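Local coordinates for copper-transporting atpase (Sulfolobus solfataricus, PDB 2IYE), which probably couples ATP hydrolysis to the transport of copper or related heavy-metal ions across the cell membrane, this piece being its soluble catalytic, ATP-binding part, at residues T30-K35 with I156-D161. Sequence-based numbering, arbitrary orientation.
Sequences TIIFDK and IILSGD
Ile-31, Phe-33 and Lys-35 of 30-35 exchange backbone hydrogen bonds with Ile-156 and Leu-158, joining two neighbouring parallel strands inside a mixed sheet, between strands 201-205 and 177-179. The amide of Phe-33 reaches Ile-156 O at 2.8 Å, and Phe-33 O receives Leu-158 N at 2.9 Å. Lys-35 N to Leu-158 O, a longer 3.2 Å, continues the pairing by one more bond.

Apolar contacts fill one face. Ile-32 and Ile-156 extend in the same direction as neighbours, while the CG2 branch of Ile-32, anti to the backbone N, meets Leu-158 CG at 3.9 Å; Ile-190 and Ile-191 of helix 184-196 pack over this patch. On the other face Ile-157 CG2 touches Lys-35 CB.

Polar groups gather at the C-terminal end of the pair. The Lys-35 chain, turned out of the extended form at chi3 (103°), runs alongside Ser-159, its CE 3.4 Å from OG, and ends in a long salt bridge, NZ to Asp-161 OD2 at 3.5 Å. Ser-159 OG accepts the amide of Asp-161 in an ST turn, which fits the acidic residue's place beside the ammonium group. Replacing Lys-35 by an alanine would probably leave Asp-161 OD2 without this charged mate and uncover the flank of Ser-159. A water donates to Asp-34 OD1 (2.7 Å), an atom also salt-bridged to Lys-187.

Strand 30-34 runs into the DKTGT motif, whose aspartate is its last residue, at the active-site edge of the haloacid dehalogenase-like, Rossmann-type phosphorylation domain of P-type ATPases; Lys-35, Ser-159 and Asp-161 bind ATP in this protein, though no nucleotide is present here, and a sulfate near Asp-34 is consistent with a phosphate pocket.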
ATOM      1  N   THR A  30       8.151 -19.639  -1.057  1.00 50.63           N
ATOM      2  CA  THR A  30       7.076 -18.821  -1.619  1.00 49.75           C
ATOM      3  C   THR A  30       7.210 -17.380  -1.139  1.00 48.49           C
ATOM      4  O   THR A  30       7.267 -17.139   0.078  1.00 48.50           O
ATOM      5  CB  THR A  30       5.667 -19.409  -1.228  1.00 50.83           C
ATOM      6  OG1 THR A  30       5.658 -20.848  -1.402  1.00 52.80           O
ATOM      7  CG2 THR A  30       4.533 -18.791  -2.046  1.00 49.61           C
ATOM      8  N   ILE A  31       7.259 -16.430  -2.089  1.00 46.96           N
ATOM      9  CA  ILE A  31       7.424 -15.012  -1.804  1.00 45.21           C
ATOM     10  C   ILE A  31       6.183 -14.270  -2.236  1.00 45.38           C
ATOM     11  O   ILE A  31       5.785 -14.357  -3.440  1.00 45.72           O
ATOM     12  CB  ILE A  31       8.597 -14.381  -2.537  1.00 44.94           C
ATOM     13  CG1 ILE A  31       9.898 -14.881  -1.970  1.00 45.63           C
ATOM     14  CG2 ILE A  31       8.607 -12.842  -2.333  1.00 44.22           C
ATOM     15  CD1 ILE A  31      11.086 -14.299  -2.704  1.00 48.41           C
ATOM     16  N   ILE A  32       5.586 -13.524  -1.284  1.00 43.36           N
ATOM     17  CA  ILE A  32       4.315 -12.844  -1.507  1.00 41.51           C
ATOM     18  C   ILE A  32       4.465 -11.356  -1.378  1.00 41.85           C
ATOM     19  O   ILE A  32       5.031 -10.858  -0.396  1.00 42.30           O
ATOM     20  CB  ILE A  32       3.265 -13.316  -0.505  1.00 41.95           C
ATOM     21  CG1 ILE A  32       2.985 -14.798  -0.746  1.00 43.92           C
ATOM     22  CG2 ILE A  32       1.954 -12.609  -0.678  1.00 39.70           C
ATOM     23  CD1 ILE A  32       2.032 -15.354   0.230  1.00 48.04           C
ATOM     24  N   PHE A  33       3.916 -10.637  -2.348  1.00 41.54           N
ATOM     25  CA  PHE A  33       3.898  -9.190  -2.319  1.00 40.63           C
ATOM     26  C   PHE A  33       2.499  -8.580  -2.130  1.00 39.86           C
ATOM     27  O   PHE A  33       1.615  -8.739  -3.005  1.00 39.26           O
ATOM     28  CB  PHE A  33       4.425  -8.702  -3.658  1.00 41.46           C
ATOM     29  CG  PHE A  33       5.915  -8.791  -3.811  1.00 42.90           C
ATOM     30  CD1 PHE A  33       6.744  -7.806  -3.269  1.00 42.21           C
ATOM     31  CD2 PHE A  33       6.492  -9.819  -4.557  1.00 40.78           C
ATOM     32  CE1 PHE A  33       8.132  -7.886  -3.452  1.00 45.26           C
ATOM     33  CE2 PHE A  33       7.885  -9.903  -4.732  1.00 38.80           C
ATOM     34  CZ  PHE A  33       8.704  -8.965  -4.185  1.00 40.47           C
ATOM     35  N   ASP A  34       2.303  -7.848  -1.031  1.00 39.61           N
ATOM     36  CA  ASP A  34       1.097  -7.019  -0.844  1.00 40.22           C
ATOM     37  C   ASP A  34       1.376  -5.711  -1.633  1.00 41.11           C
ATOM     38  O   ASP A  34       2.141  -4.816  -1.192  1.00 41.15           O
ATOM     39  CB  ASP A  34       0.854  -6.801   0.661  1.00 40.56           C
ATOM     40  CG  ASP A  34      -0.603  -6.444   1.007  1.00 43.18           C
ATOM     41  OD1 ASP A  34      -1.473  -6.399   0.077  1.00 44.88           O
ATOM     42  OD2 ASP A  34      -0.881  -6.183   2.211  1.00 38.30           O
ATOM     43  N   LYS A  35       0.811  -5.635  -2.842  1.00 41.50           N
ATOM     44  CA  LYS A  35       1.103  -4.599  -3.823  1.00 42.58           C
ATOM     45  C   LYS A  35       1.304  -3.122  -3.287  1.00 43.06           C
ATOM     46  O   LYS A  35       2.333  -2.475  -3.598  1.00 42.75           O
ATOM     47  CB  LYS A  35       0.046  -4.710  -4.933  1.00 42.55           C
ATOM     48  CG  LYS A  35      -0.085  -3.502  -5.845  1.00 48.16           C
ATOM     49  CD  LYS A  35      -1.370  -3.552  -6.751  1.00 52.78           C
ATOM     50  CE  LYS A  35      -2.522  -2.659  -6.320  1.00 49.10           C
ATOM     51  NZ  LYS A  35      -2.062  -1.282  -6.441  1.00 53.21           N
ATOM     52  N   ILE A 156       3.900 -14.583  -5.715  1.00 50.38           N
ATOM     53  CA  ILE A 156       2.476 -14.201  -5.718  1.00 48.18           C
ATOM     54  C   ILE A 156       2.246 -12.716  -5.389  1.00 48.06           C
ATOM     55  O   ILE A 156       2.952 -12.116  -4.532  1.00 48.36           O
ATOM     56  CB  ILE A 156       1.676 -15.032  -4.695  1.00 48.01           C
ATOM     57  CG1 ILE A 156       1.798 -16.519  -5.015  1.00 46.63           C
ATOM     58  CG2 ILE A 156       0.224 -14.584  -4.643  1.00 46.06           C
ATOM     59  CD1 ILE A 156       1.070 -17.475  -4.054  1.00 44.07           C
ATOM     60  N   ILE A 157       1.247 -12.126  -6.061  1.00 46.69           N
ATOM     61  CA  ILE A 157       0.813 -10.755  -5.773  1.00 44.80           C
ATOM     62  C   ILE A 157      -0.599 -10.694  -5.156  1.00 44.29           C
ATOM     63  O   ILE A 157      -1.536 -11.247  -5.729  1.00 44.94           O
ATOM     64  CB  ILE A 157       0.845  -9.867  -7.027  1.00 44.11           C
ATOM     65  CG1 ILE A 157       2.282  -9.730  -7.535  1.00 43.53           C
ATOM     66  CG2 ILE A 157       0.289  -8.469  -6.666  1.00 43.02           C
ATOM     67  CD1 ILE A 157       2.440  -8.925  -8.855  1.00 41.44           C
ATOM     68  N   LEU A 158      -0.759 -10.019  -4.015  1.00 42.39           N
ATOM     69  CA  LEU A 158      -2.085  -9.866  -3.396  1.00 40.49           C
ATOM     70  C   LEU A 158      -2.480  -8.400  -3.467  1.00 40.62           C
ATOM     71  O   LEU A 158      -1.603  -7.548  -3.538  1.00 39.13           O
ATOM     72  CB  LEU A 158      -2.093 -10.343  -1.924  1.00 38.79           C
ATOM     73  CG  LEU A 158      -1.747 -11.793  -1.609  1.00 36.34           C
ATOM     74  CD1 LEU A 158      -1.943 -12.130  -0.122  1.00 33.54           C
ATOM     75  CD2 LEU A 158      -2.605 -12.689  -2.448  1.00 37.68           C
ATOM     76  N   SER A 159      -3.786  -8.105  -3.458  1.00 41.59           N
ATOM     77  CA  SER A 159      -4.258  -6.732  -3.255  1.00 43.21           C
ATOM     78  C   SER A 159      -5.746  -6.517  -3.007  1.00 43.41           C
ATOM     79  O   SER A 159      -6.578  -7.263  -3.486  1.00 44.36           O
ATOM     80  CB  SER A 159      -3.815  -5.824  -4.379  1.00 43.05           C
ATOM     81  OG  SER A 159      -4.092  -4.485  -3.968  1.00 48.22           O
ATOM     82  N   GLY A 160      -6.074  -5.468  -2.252  1.00 44.07           N
ATOM     83  CA  GLY A 160      -7.475  -5.003  -2.125  1.00 44.97           C
ATOM     84  C   GLY A 160      -7.996  -4.206  -3.334  1.00 45.40           C
ATOM     85  O   GLY A 160      -9.166  -3.866  -3.405  1.00 45.47           O
ATOM     86  N   ASP A 161      -7.119  -3.902  -4.273  1.00 45.90           N
ATOM     87  CA  ASP A 161      -7.491  -3.172  -5.444  1.00 47.96           C
ATOM     88  C   ASP A 161      -8.292  -3.990  -6.460  1.00 48.16           C
ATOM     89  O   ASP A 161      -8.274  -5.231  -6.443  1.00 48.09           O
ATOM     90  CB  ASP A 161      -6.224  -2.637  -6.101  1.00 49.10           C
ATOM     91  CG  ASP A 161      -6.437  -1.284  -6.778  1.00 50.54           C
ATOM     92  OD1 ASP A 161      -7.581  -0.981  -7.179  1.00 54.41           O
ATOM     93  OD2 ASP A 161      -5.448  -0.538  -6.935  1.00 52.82           O
TER
HETATM   94  O   HOH W   1      -1.761  -4.229  -1.454  1.00 38.13           O